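Local coordinates for protein endo-beta-mannanase (Opitutaceae bacterium TAV5, PDB 7BOB) that hydrolyses beta-1,4-linked mannosides, probably releasing mannose from chain ends, as a homotrimeric glycosyl hydrolase family 5 exo-beta-1,4-mannosidase, at residues W113-D116 and T117-L120; R359-T362 and Q363-L366; H399-P402 and G403-P406; P567-Q570 and T571-S575. One frame throughout, in Å; residues are numbered along the deposited sequence.

Contact 1. Residues W113-D116 and T117-L120; sequences WKSD and TQNL
The hydroxyls of Ser115 and Thr117 meet tip to tip, with OG of Ser115 2.7 Å from OG1 of Thr117 in a hydrogen bond that either could donate. Both oxygens stand between their own backbone N and carbonyl carbon (chi1 78° in each), which turns them to the same side of the chain. Beneath this pair a type I beta turn runs from Ser115 to Gln118, closed by the hydrogen bond from Gln118 N to Ser115 O (2.9 Å). The Gln118 side chain, extended beyond CG, runs back along the turn, and its OE1 takes the amide hydrogen of Ser115 at 2.9 Å in an almost straight bond (174° at the hydrogen). Gln118 therefore holds both N and O of Ser115, one by its side chain and the other by its main chain. The NE2 of the same amide bonds to Asp123 OD2, so both ends of the flat group are held. The Lys114 side chain runs out almost fully extended to the end of the turn, bending only at its last torsion to bring NZ 3.1 Å from Gln118 O; a weaker bond reaches Ser115 O. The whole turn lies in the loop between strand 107-108 and helix 124-141, where Trp113, Lys114 and Gln118 rest on Met126 of that helix, while the Trp113 indole NE1 donates a hydrogen bond to Glu67 O.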
ATOM      1  N   TRP A 113      24.306  21.873  -0.981  1.00 56.64           N
ATOM      2  CA  TRP A 113      23.951  22.274   0.374  1.00 55.75           C
ATOM      3  C   TRP A 113      22.496  21.994   0.733  1.00 57.48           C
ATOM      4  O   TRP A 113      22.073  22.326   1.849  1.00 57.96           O
ATOM      5  CB  TRP A 113      24.247  23.757   0.575  1.00 52.17           C
ATOM      6  CG  TRP A 113      23.863  24.625  -0.580  1.00 55.41           C
ATOM      7  CD1 TRP A 113      24.670  25.026  -1.620  1.00 51.23           C
ATOM      8  CD2 TRP A 113      22.584  25.234  -0.811  1.00 55.28           C
ATOM      9  NE1 TRP A 113      23.977  25.852  -2.462  1.00 51.60           N
ATOM     10  CE2 TRP A 113      22.692  25.995  -1.994  1.00 53.61           C
ATOM     11  CE3 TRP A 113      21.369  25.225  -0.123  1.00 52.03           C
ATOM     12  CZ2 TRP A 113      21.618  26.718  -2.518  1.00 52.74           C
ATOM     13  CZ3 TRP A 113      20.309  25.958  -0.641  1.00 57.35           C
ATOM     14  CH2 TRP A 113      20.440  26.689  -1.828  1.00 52.46           C
ATOM     15  N   LYS A 114      21.715  21.413  -0.167  1.00 57.05           N
ATOM     16  CA  LYS A 114      20.390  20.924   0.178  1.00 54.61           C
ATOM     17  C   LYS A 114      20.503  19.421   0.415  1.00 61.32           C
ATOM     18  O   LYS A 114      20.922  18.677  -0.482  1.00 60.29           O
ATOM     19  CB  LYS A 114      19.368  21.231  -0.917  1.00 56.90           C
ATOM     20  CG  LYS A 114      18.035  20.476  -0.781  1.00 53.34           C
ATOM     21  CD  LYS A 114      17.270  20.442  -2.117  1.00 53.60           C
ATOM     22  CE  LYS A 114      15.997  19.574  -2.053  1.00 52.84           C
ATOM     23  NZ  LYS A 114      16.302  18.223  -1.530  1.00 54.64           N
ATOM     24  N   SER A 115      20.174  18.989   1.631  1.00 55.13           N
ATOM     25  CA  SER A 115      20.153  17.573   1.940  1.00 57.31           C
ATOM     26  C   SER A 115      18.811  16.973   1.538  1.00 58.66           C
ATOM     27  O   SER A 115      17.811  17.680   1.349  1.00 58.61           O
ATOM     28  CB  SER A 115      20.391  17.341   3.427  1.00 56.62           C
ATOM     29  OG  SER A 115      19.196  17.602   4.139  1.00 60.25           O
ATOM     30  N   ASP A 116      18.790  15.644   1.417  1.00 57.84           N
ATOM     31  CA  ASP A 116      17.532  14.984   1.092  1.00 59.39           C
ATOM     32  C   ASP A 116      16.513  15.136   2.208  1.00 58.27           C
ATOM     33  O   ASP A 116      15.317  14.991   1.951  1.00 59.25           O
ATOM     34  CB  ASP A 116      17.768  13.510   0.776  1.00 57.48           C
ATOM     35  CG  ASP A 116      18.870  13.308  -0.246  1.00 68.79           C
ATOM     36  OD1 ASP A 116      18.978  14.135  -1.195  1.00 67.28           O
ATOM     37  OD2 ASP A 116      19.647  12.339  -0.083  1.00 70.91           O
ATOM     38  N   THR A 117      16.949  15.456   3.431  1.00 57.32           N
ATOM     39  CA  THR A 117      15.995  15.738   4.501  1.00 56.55           C
ATOM     40  C   THR A 117      15.301  17.084   4.334  1.00 56.40           C
ATOM     41  O   THR A 117      14.323  17.349   5.037  1.00 54.79           O
ATOM     42  CB  THR A 117      16.683  15.702   5.877  1.00 59.01           C
ATOM     43  OG1 THR A 117      17.410  16.920   6.084  1.00 55.48           O
ATOM     44  CG2 THR A 117      17.639  14.515   5.993  1.00 59.68           C
ATOM     45  N   GLN A 118      15.776  17.946   3.435  1.00 53.60           N
ATOM     46  CA  GLN A 118      15.229  19.286   3.281  1.00 48.23           C
ATOM     47  C   GLN A 118      14.286  19.295   2.090  1.00 52.86           C
ATOM     48  O   GLN A 118      14.728  19.266   0.934  1.00 48.24           O
ATOM     49  CB  GLN A 118      16.332  20.310   3.090  1.00 52.23           C
ATOM     50  CG  GLN A 118      17.169  20.597   4.327  1.00 51.83           C
ATOM     51  CD  GLN A 118      18.292  21.495   3.939  1.00 51.41           C
ATOM     52  OE1 GLN A 118      19.362  21.019   3.566  1.00 50.13           O
ATOM     53  NE2 GLN A 118      18.023  22.801   3.908  1.00 44.01           N
ATOM     54  N   ASN A 119      12.997  19.348   2.390  1.00 52.56           N
ATOM     55  CA  ASN A 119      11.944  19.359   1.398  1.00 49.44           C
ATOM     56  C   ASN A 119      11.920  20.699   0.679  1.00 52.53           C
ATOM     57  O   ASN A 119      11.800  21.745   1.325  1.00 52.55           O
ATOM     58  CB  ASN A 119      10.607  19.098   2.083  1.00 47.77           C
ATOM     59  CG  ASN A 119       9.440  19.102   1.101  1.00 51.47           C
ATOM     60  OD1 ASN A 119       8.972  20.160   0.683  1.00 51.49           O
ATOM     61  ND2 ASN A 119       8.968  17.910   0.733  1.00 50.34           N
ATOM     62  N   LEU A 120      12.001  20.659  -0.659  1.00 50.32           N
ATOM     63  CA  LEU A 120      12.109  21.886  -1.448  1.00 52.53           C
ATOM     64  C   LEU A 120      11.024  22.895  -1.084  1.00 51.16           C
ATOM     65  O   LEU A 120      11.273  24.105  -1.063  1.00 52.31           O
ATOM     66  CB  LEU A 120      12.044  21.567  -2.952  1.00 49.20           C
ATOM     67  CG  LEU A 120      12.088  22.798  -3.882  1.00 51.35           C
ATOM     68  CD1 LEU A 120      13.516  23.286  -4.072  1.00 50.86           C
ATOM     69  CD2 LEU A 120      11.406  22.574  -5.250  1.00 47.37           C
TER

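Contact 2. Residues R359-T362 and Q363-L366; sequences RAET and QRAL
Glu361 and Arg364, one helical turn apart, lie side by side and point the same way in a salt bridge, with OE1 of Glu361 2.8 Å from NH2 of Arg364. The same oxygen is 3.2 Å from Arg364 NE; both hydrogen bonds are weak, bent well away from linearity, and the carboxylate is turned 32° against the guanidinium. Arg364 comes over by a bend at chi3 (61°), which swings its tip back along the helix. The other carboxylate oxygen, OE2, is taken by Arg307 NE in a second salt bridge, so the buried acid is held between two arginines, an environment that would probably favour its charged form. This is the last turn of helix 352-364, which follows the eighth strand of the family 5 (beta/alpha)8 barrel. On its packed flank the methyl of Ala365 touches Ile18 and Thr362 touches Asn55, residues just ahead of the barrel strands 20-23 and 56-62. Two backbone bonds finish the turn, Arg364 N to Ala360 O at 2.9 Å and Ala365 N to Glu361 O at 3.2 Å, while Thr362 OG1 binds Ala358 O. The solvent side is far looser: Arg364, unlike buried Glu361, is exposed, as are Ala360 and Gln363; Arg359 extends its guanidinium clear of the next turn, and exposed Leu366 merely leans over the C-terminal end of the helix, its CG 3.7 Å from Thr362 O.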
ATOM      1  N   ARG A 359       5.238  26.840 -38.752  1.00 51.12           N
ATOM      2  CA  ARG A 359       5.193  27.918 -39.734  1.00 55.52           C
ATOM      3  C   ARG A 359       3.751  28.295 -40.048  1.00 57.34           C
ATOM      4  O   ARG A 359       3.414  29.481 -40.080  1.00 55.23           O
ATOM      5  CB  ARG A 359       5.974  27.519 -40.990  1.00 55.14           C
ATOM      6  CG  ARG A 359       7.500  27.312 -40.694  1.00 66.66           C
ATOM      7  CD  ARG A 359       8.426  28.047 -41.705  1.00 70.46           C
ATOM      8  NE  ARG A 359       9.823  27.587 -41.662  1.00 72.55           N
ATOM      9  CZ  ARG A 359      10.274  26.520 -42.323  1.00 67.78           C
ATOM     10  NH1 ARG A 359       9.433  25.802 -43.065  1.00 66.34           N
ATOM     11  NH2 ARG A 359      11.557  26.171 -42.250  1.00 62.70           N
ATOM     12  N   ALA A 360       2.867  27.299 -40.172  1.00 57.15           N
ATOM     13  CA  ALA A 360       1.440  27.585 -40.321  1.00 57.00           C
ATOM     14  C   ALA A 360       0.913  28.415 -39.156  1.00 59.02           C
ATOM     15  O   ALA A 360       0.218  29.421 -39.355  1.00 59.20           O
ATOM     16  CB  ALA A 360       0.659  26.281 -40.441  1.00 52.75           C
ATOM     17  N   GLU A 361       1.262  28.021 -37.928  1.00 58.20           N
ATOM     18  CA  GLU A 361       0.719  28.679 -36.743  1.00 59.93           C
ATOM     19  C   GLU A 361       1.151  30.135 -36.651  1.00 59.47           C
ATOM     20  O   GLU A 361       0.374  30.994 -36.227  1.00 65.65           O
ATOM     21  CB  GLU A 361       1.145  27.922 -35.483  1.00 57.66           C
ATOM     22  CG  GLU A 361       0.173  26.821 -35.106  1.00 59.71           C
ATOM     23  CD  GLU A 361      -1.268  27.305 -35.043  1.00 63.92           C
ATOM     24  OE1 GLU A 361      -1.669  27.883 -33.998  1.00 67.27           O
ATOM     25  OE2 GLU A 361      -1.997  27.107 -36.038  1.00 61.10           O
ATOM     26  N   THR A 362       2.383  30.439 -37.017  1.00 53.95           N
ATOM     27  CA  THR A 362       2.804  31.819 -36.860  1.00 60.36           C
ATOM     28  C   THR A 362       2.297  32.712 -38.002  1.00 65.36           C
ATOM     29  O   THR A 362       2.102  33.917 -37.790  1.00 62.88           O
ATOM     30  CB  THR A 362       4.329  31.865 -36.686  1.00 62.67           C
ATOM     31  OG1 THR A 362       4.959  31.080 -37.703  1.00 63.59           O
ATOM     32  CG2 THR A 362       4.713  31.284 -35.286  1.00 53.76           C
ATOM     33  N   GLN A 363       2.008  32.141 -39.179  1.00 63.31           N
ATOM     34  CA  GLN A 363       1.285  32.903 -40.195  1.00 70.74           C
ATOM     35  C   GLN A 363      -0.194  33.057 -39.847  1.00 69.69           C
ATOM     36  O   GLN A 363      -0.812  34.054 -40.232  1.00 73.11           O
ATOM     37  CB  GLN A 363       1.456  32.256 -41.574  1.00 67.82           C
ATOM     38  CG  GLN A 363       2.865  31.743 -41.802  1.00 75.96           C
ATOM     39  CD  GLN A 363       3.470  32.123 -43.150  1.00 86.52           C
ATOM     40  OE1 GLN A 363       3.168  33.185 -43.708  1.00 82.31           O
ATOM     41  NE2 GLN A 363       4.350  31.254 -43.672  1.00 83.20           N
ATOM     42  N   ARG A 364      -0.766  32.107 -39.103  1.00 68.86           N
ATOM     43  CA  ARG A 364      -2.121  32.288 -38.586  1.00 72.08           C
ATOM     44  C   ARG A 364      -2.205  33.518 -37.685  1.00 72.47           C
ATOM     45  O   ARG A 364      -3.121  34.335 -37.826  1.00 75.94           O
ATOM     46  CB  ARG A 364      -2.578  31.028 -37.828  1.00 73.32           C
ATOM     47  CG  ARG A 364      -4.106  30.905 -37.587  1.00 73.50           C
ATOM     48  CD  ARG A 364      -4.532  29.586 -36.856  1.00 74.01           C
ATOM     49  NE  ARG A 364      -3.932  29.488 -35.518  1.00 78.95           N
ATOM     50  CZ  ARG A 364      -4.610  29.392 -34.372  1.00 78.39           C
ATOM     51  NH1 ARG A 364      -5.944  29.358 -34.385  1.00 80.86           N
ATOM     52  NH2 ARG A 364      -3.950  29.326 -33.208  1.00 70.17           N
ATOM     53  N   ALA A 365      -1.245  33.676 -36.754  1.00 69.78           N
ATOM     54  CA  ALA A 365      -1.234  34.795 -35.790  1.00 73.49           C
ATOM     55  C   ALA A 365      -1.070  36.205 -36.457  1.00 72.85           C
ATOM     56  O   ALA A 365      -0.899  37.184 -35.720  1.00 75.28           O
ATOM     57  CB  ALA A 365      -0.132  34.588 -34.743  1.00 67.04           C
ATOM     58  N   LEU A 366      -1.119  36.364 -37.777  1.00 77.37           N
ATOM     59  CA  LEU A 366      -1.126  37.693 -38.392  1.00 76.16           C
ATOM     60  C   LEU A 366      -2.544  38.083 -38.816  1.00 73.02           C
ATOM     61  O   LEU A 366      -3.505  37.339 -38.568  1.00 75.47           O
ATOM     62  CB  LEU A 366      -0.175  37.734 -39.590  1.00 74.76           C
ATOM     63  CG  LEU A 366       1.250  37.218 -39.338  1.00 74.35           C
ATOM     64  CD1 LEU A 366       1.891  36.689 -40.619  1.00 72.15           C
ATOM     65  CD2 LEU A 366       2.116  38.309 -38.728  1.00 72.12           C
TER

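Contact 3. Residues H399-P402 and G403-P406; sequences HRNP and GNEP
Asn401 points its CB toward Gly403 and Asn404, with its CG anti to the backbone N (chi1 -172°). CG itself stands 3.7 Å from the amide nitrogens of both Gly403 and Asn404, which places the amide group over the bend of the main chain. From there OD1 accepts two hydrogen bonds, from Gly403 N and from Asn404 N, each 2.8 Å long. Both donors approach from the same face of the Asn401 amide, Gly403 N well above its plane and Asn404 N tilted from it. The other tip atom, ND2, gives a weak, bent bond to Asn404 O 3.0 Å away and a further one to Tyr394 O, so the amide is gripped at both ends and its orientation is settled. The Pro402 ring lies aslant the Asn404 side chain, its CG 4.2 Å from Asn404 ND2. That nitrogen is itself tied to Phe451 O and His392 O, which keeps the buried turn attached to neighbouring loops. A short way back, His399 O bonds to His327 of a second subunit, placing the loop close to a trimer interface. Gly403 has a positive phi of 132°, which its lack of a CB permits. The bond from Gly403 N to Asn401 OD1 defines an Asx turn, here built on Asn-Pro-Gly in the loop that leads from strand 385-389 into helix 406-422.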
ATOM      1  N   HIS A 399     -11.357  18.857   3.153  1.00 57.40           N
ATOM      2  CA  HIS A 399     -12.401  18.441   4.078  1.00 54.57           C
ATOM      3  C   HIS A 399     -13.800  18.619   3.510  1.00 58.42           C
ATOM      4  O   HIS A 399     -14.774  18.254   4.181  1.00 58.56           O
ATOM      5  CB  HIS A 399     -12.247  19.211   5.388  1.00 52.36           C
ATOM      6  CG  HIS A 399     -10.896  19.042   6.015  1.00 61.04           C
ATOM      7  ND1 HIS A 399     -10.077  20.108   6.325  1.00 64.56           N
ATOM      8  CD2 HIS A 399     -10.210  17.927   6.367  1.00 58.72           C
ATOM      9  CE1 HIS A 399      -8.949  19.657   6.847  1.00 64.70           C
ATOM     10  NE2 HIS A 399      -9.005  18.337   6.885  1.00 62.71           N
ATOM     11  N   ARG A 400     -13.926  19.148   2.295  1.00 54.41           N
ATOM     12  CA  ARG A 400     -15.225  19.337   1.666  1.00 59.04           C
ATOM     13  C   ARG A 400     -15.401  18.468   0.431  1.00 54.40           C
ATOM     14  O   ARG A 400     -16.425  18.573  -0.255  1.00 51.80           O
ATOM     15  CB  ARG A 400     -15.447  20.827   1.344  1.00 55.26           C
ATOM     16  CG  ARG A 400     -15.830  21.596   2.623  1.00 65.02           C
ATOM     17  CD  ARG A 400     -16.008  23.120   2.487  1.00 73.35           C
ATOM     18  NE  ARG A 400     -16.957  23.635   3.497  1.00 76.50           N
ATOM     19  CZ  ARG A 400     -18.232  23.966   3.257  1.00 74.65           C
ATOM     20  NH1 ARG A 400     -18.738  23.867   2.027  1.00 74.60           N
ATOM     21  NH2 ARG A 400     -19.010  24.411   4.249  1.00 70.24           N
ATOM     22  N   ASN A 401     -14.439  17.587   0.149  1.00 49.24           N
ATOM     23  CA  ASN A 401     -14.491  16.736  -1.036  1.00 51.81           C
ATOM     24  C   ASN A 401     -15.321  15.483  -0.744  1.00 50.83           C
ATOM     25  O   ASN A 401     -15.030  14.781   0.227  1.00 50.80           O
ATOM     26  CB  ASN A 401     -13.077  16.363  -1.450  1.00 48.96           C
ATOM     27  CG  ASN A 401     -13.011  15.634  -2.788  1.00 53.64           C
ATOM     28  OD1 ASN A 401     -13.971  14.977  -3.237  1.00 50.94           O
ATOM     29  ND2 ASN A 401     -11.843  15.720  -3.421  1.00 47.79           N
ATOM     30  N   PRO A 402     -16.362  15.171  -1.525  1.00 53.47           N
ATOM     31  CA  PRO A 402     -17.133  13.943  -1.262  1.00 51.16           C
ATOM     32  C   PRO A 402     -16.398  12.646  -1.590  1.00 52.32           C
ATOM     33  O   PRO A 402     -16.977  11.574  -1.411  1.00 51.86           O
ATOM     34  CB  PRO A 402     -18.379  14.111  -2.142  1.00 52.45           C
ATOM     35  CG  PRO A 402     -17.986  15.099  -3.204  1.00 54.27           C
ATOM     36  CD  PRO A 402     -17.027  16.042  -2.511  1.00 53.64           C
ATOM     37  N   GLY A 403     -15.150  12.684  -2.061  1.00 53.40           N
ATOM     38  CA  GLY A 403     -14.409  11.456  -2.308  1.00 48.85           C
ATOM     39  C   GLY A 403     -13.710  11.372  -3.659  1.00 51.78           C
ATOM     40  O   GLY A 403     -13.139  10.327  -3.989  1.00 53.14           O
ATOM     41  N   ASN A 404     -13.714  12.454  -4.439  1.00 48.63           N
ATOM     42  CA  ASN A 404     -13.040  12.434  -5.734  1.00 49.32           C
ATOM     43  C   ASN A 404     -11.519  12.435  -5.571  1.00 48.42           C
ATOM     44  O   ASN A 404     -10.965  13.110  -4.701  1.00 51.05           O
ATOM     45  CB  ASN A 404     -13.490  13.623  -6.584  1.00 46.55           C
ATOM     46  CG  ASN A 404     -14.963  13.533  -6.965  1.00 53.42           C
ATOM     47  OD1 ASN A 404     -15.420  12.523  -7.516  1.00 51.97           O
ATOM     48  ND2 ASN A 404     -15.717  14.579  -6.652  1.00 50.49           N
ATOM     49  N   GLU A 405     -10.843  11.651  -6.415  1.00 46.79           N
ATOM     50  CA  GLU A 405      -9.388  11.559  -6.442  1.00 48.58           C
ATOM     51  C   GLU A 405      -8.925  11.683  -7.889  1.00 49.06           C
ATOM     52  O   GLU A 405      -9.480  11.007  -8.776  1.00 48.32           O
ATOM     53  CB  GLU A 405      -8.888  10.247  -5.844  1.00 48.02           C
ATOM     54  CG  GLU A 405      -9.400  10.044  -4.470  1.00 51.36           C
ATOM     55  CD  GLU A 405      -8.733   8.893  -3.765  1.00 54.42           C
ATOM     56  OE1 GLU A 405      -7.807   8.278  -4.344  1.00 54.24           O
ATOM     57  OE2 GLU A 405      -9.151   8.611  -2.621  1.00 55.49           O
ATOM     58  N   PRO A 406      -7.911  12.515  -8.160  1.00 47.71           N
ATOM     59  CA  PRO A 406      -7.523  12.779  -9.564  1.00 46.97           C
ATOM     60  C   PRO A 406      -7.299  11.539 -10.408  1.00 43.40           C
ATOM     61  O   PRO A 406      -7.754  11.510 -11.544  1.00 45.57           O
ATOM     62  CB  PRO A 406      -6.226  13.606  -9.420  1.00 43.56           C
ATOM     63  CG  PRO A 406      -6.400  14.347  -8.117  1.00 44.48           C
ATOM     64  CD  PRO A 406      -7.278  13.448  -7.211  1.00 44.45           C
TER

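Contact 4. Residues P567-Q570 and T571-S575; sequences PDRQ and TQEAS
Between Asp568 and Glu573 the chain winds into the first turn of helix 569-583, with Gln572 N bonded to Asp568 O (3.1 Å) and Glu573 N to Arg569 O (3.0 Å), before a kink where a water donates to Gln570 O (2.8 Å) and accepts from Ala574 N in place of the direct bond. Along one flank Arg569 and Glu573 run side by side and point the same way, each with its CG anti to the backbone N (chi1 -173° and -154°). This brings Glu573 OE1 to the edge of the guanidinium, 2.9 Å from Arg569 NE in a salt bridge, with a weaker bond from NH2. The fit is not coplanar, since the two flat groups are turned 33° apart and NE meets OE1 from above the carboxylate plane. On another flank CB of Asp568 lies 4.1 Å from CG of Gln572, and Thr571 OG1 gives a weak bond to Asp568 O, although the Asp568 side chain itself makes no capping bond. Just beyond the kink, Ser575 OG turns back to donate to Gln572 O at 2.8 Å. The ion pair extends at both ends: Glu573 OE2 binds His418 of helix 406-422, against which Arg569 also packs, and Arg569 NH1 forms a salt bridge with Asp257, just before helix 258-272 of the barrel. The start of helix 569-583 thus lies between its neighbour helix 406-422 and the catalytic domain.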
ATOM      1  N   PRO A 567      -8.624  -5.606 -21.391  1.00 57.45           N
ATOM      2  CA  PRO A 567      -7.955  -6.586 -22.264  1.00 58.95           C
ATOM      3  C   PRO A 567      -8.766  -6.988 -23.484  1.00 63.14           C
ATOM      4  O   PRO A 567      -8.173  -7.461 -24.462  1.00 64.70           O
ATOM      5  CB  PRO A 567      -7.714  -7.781 -21.331  1.00 61.80           C
ATOM      6  CG  PRO A 567      -7.612  -7.160 -19.987  1.00 61.02           C
ATOM      7  CD  PRO A 567      -8.691  -6.107 -20.007  1.00 58.73           C
ATOM      8  N   ASP A 568     -10.090  -6.823 -23.468  1.00 60.38           N
ATOM      9  CA  ASP A 568     -10.925  -7.085 -24.633  1.00 60.69           C
ATOM     10  C   ASP A 568     -11.258  -5.804 -25.401  1.00 60.74           C
ATOM     11  O   ASP A 568     -12.247  -5.755 -26.143  1.00 60.49           O
ATOM     12  CB  ASP A 568     -12.197  -7.826 -24.209  1.00 61.21           C
ATOM     13  CG  ASP A 568     -11.910  -9.253 -23.721  1.00 70.14           C
ATOM     14  OD1 ASP A 568     -11.335 -10.043 -24.503  1.00 71.92           O
ATOM     15  OD2 ASP A 568     -12.237  -9.583 -22.552  1.00 66.98           O
ATOM     16  N   ARG A 569     -10.422  -4.777 -25.254  1.00 60.73           N
ATOM     17  CA  ARG A 569     -10.676  -3.469 -25.853  1.00 59.42           C
ATOM     18  C   ARG A 569     -10.970  -3.547 -27.356  1.00 59.56           C
ATOM     19  O   ARG A 569     -11.888  -2.877 -27.861  1.00 56.68           O
ATOM     20  CB  ARG A 569      -9.458  -2.582 -25.593  1.00 55.60           C
ATOM     21  CG  ARG A 569      -9.631  -1.165 -26.005  1.00 54.83           C
ATOM     22  CD  ARG A 569      -8.301  -0.409 -26.104  1.00 52.10           C
ATOM     23  NE  ARG A 569      -8.520   0.726 -26.990  1.00 54.65           N
ATOM     24  CZ  ARG A 569      -7.586   1.526 -27.493  1.00 53.01           C
ATOM     25  NH1 ARG A 569      -6.300   1.361 -27.199  1.00 49.57           N
ATOM     26  NH2 ARG A 569      -7.967   2.510 -28.302  1.00 51.63           N
ATOM     27  N   GLN A 570     -10.169  -4.329 -28.090  1.00 61.10           N
ATOM     28  CA  GLN A 570     -10.287  -4.406 -29.543  1.00 61.44           C
ATOM     29  C   GLN A 570     -11.722  -4.670 -29.976  1.00 62.16           C
ATOM     30  O   GLN A 570     -12.289  -3.931 -30.788  1.00 59.73           O
ATOM     31  CB  GLN A 570      -9.371  -5.506 -30.075  1.00 67.68           C
ATOM     32  CG  GLN A 570      -7.991  -5.031 -30.473  1.00 78.69           C
ATOM     33  CD  GLN A 570      -7.534  -5.649 -31.776  1.00 87.29           C
ATOM     34  OE1 GLN A 570      -6.809  -6.647 -31.785  1.00 91.29           O
ATOM     35  NE2 GLN A 570      -7.976  -5.073 -32.890  1.00 83.51           N
ATOM     36  N   THR A 571     -12.329  -5.723 -29.429  1.00 62.64           N
ATOM     37  CA  THR A 571     -13.647  -6.141 -29.875  1.00 63.89           C
ATOM     38  C   THR A 571     -14.790  -5.406 -29.177  1.00 64.72           C
ATOM     39  O   THR A 571     -15.899  -5.379 -29.719  1.00 64.58           O
ATOM     40  CB  THR A 571     -13.795  -7.651 -29.680  1.00 63.38           C
ATOM     41  OG1 THR A 571     -13.539  -7.964 -28.313  1.00 67.46           O
ATOM     42  CG2 THR A 571     -12.773  -8.397 -30.526  1.00 62.67           C
ATOM     43  N   GLN A 572     -14.550  -4.774 -28.017  1.00 59.35           N
ATOM     44  CA  GLN A 572     -15.632  -4.141 -27.263  1.00 58.58           C
ATOM     45  C   GLN A 572     -15.764  -2.637 -27.488  1.00 54.82           C
ATOM     46  O   GLN A 572     -16.832  -2.072 -27.206  1.00 53.19           O
ATOM     47  CB  GLN A 572     -15.448  -4.399 -25.766  1.00 58.44           C
ATOM     48  CG  GLN A 572     -15.574  -5.873 -25.374  1.00 61.84           C
ATOM     49  CD  GLN A 572     -17.010  -6.334 -25.333  1.00 67.33           C
ATOM     50  OE1 GLN A 572     -17.501  -6.965 -26.271  1.00 65.99           O
ATOM     51  NE2 GLN A 572     -17.700  -6.016 -24.241  1.00 67.27           N
ATOM     52  N   GLU A 573     -14.727  -1.983 -28.011  1.00 56.28           N
ATOM     53  CA  GLU A 573     -14.687  -0.523 -28.012  1.00 56.91           C
ATOM     54  C   GLU A 573     -15.845   0.097 -28.803  1.00 54.50           C
ATOM     55  O   GLU A 573     -16.411   1.121 -28.391  1.00 52.25           O
ATOM     56  CB  GLU A 573     -13.339  -0.053 -28.562  1.00 56.24           C
ATOM     57  CG  GLU A 573     -12.962   1.296 -28.049  1.00 57.22           C
ATOM     58  CD  GLU A 573     -11.721   1.869 -28.708  1.00 59.81           C
ATOM     59  OE1 GLU A 573     -10.702   1.150 -28.877  1.00 58.10           O
ATOM     60  OE2 GLU A 573     -11.782   3.063 -29.056  1.00 62.33           O
ATOM     61  N   ALA A 574     -16.202  -0.490 -29.951  1.00 55.35           N
ATOM     62  CA  ALA A 574     -17.287   0.082 -30.752  1.00 55.18           C
ATOM     63  C   ALA A 574     -18.579   0.159 -29.948  1.00 50.58           C
ATOM     64  O   ALA A 574     -19.281   1.178 -29.970  1.00 48.29           O
ATOM     65  CB  ALA A 574     -17.505  -0.735 -32.025  1.00 52.79           C
ATOM     66  N   SER A 575     -18.892  -0.895 -29.202  1.00 52.22           N
ATOM     67  CA  SER A 575     -20.110  -0.871 -28.402  1.00 53.99           C
ATOM     68  C   SER A 575     -19.970   0.077 -27.211  1.00 53.68           C
ATOM     69  O   SER A 575     -20.925   0.785 -26.861  1.00 51.05           O
ATOM     70  CB  SER A 575     -20.480  -2.289 -27.966  1.00 48.83           C
ATOM     71  OG  SER A 575     -19.505  -2.848 -27.116  1.00 60.37           O
TER
HETATM   72  O   HOH W   1     -14.590  -2.379 -30.848  1.00 59.44           O

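In the fold
The four contacts follow one another along the chain, and none touches another. Contacts 1 and 2 belong to the (beta/alpha)8 barrel, contacts 3 and 4 to the C-terminal domain with its mixed sheet. The centres of contacts 1 and 2 are 45 Å apart, the first in the loop after the third barrel strand and the second at the end of helix 352-364. Contacts 3 and 4 share helix 406-422: one leads into it and the other packs against it, with nearest atoms about 19 Å apart. Contacts 2 and 3 lie on opposite sides of the chain's centre. Contact 4 is one place where the two domains meet, through a salt bridge to Asp257, whereas contact 3 lies beside a second subunit of the trimer.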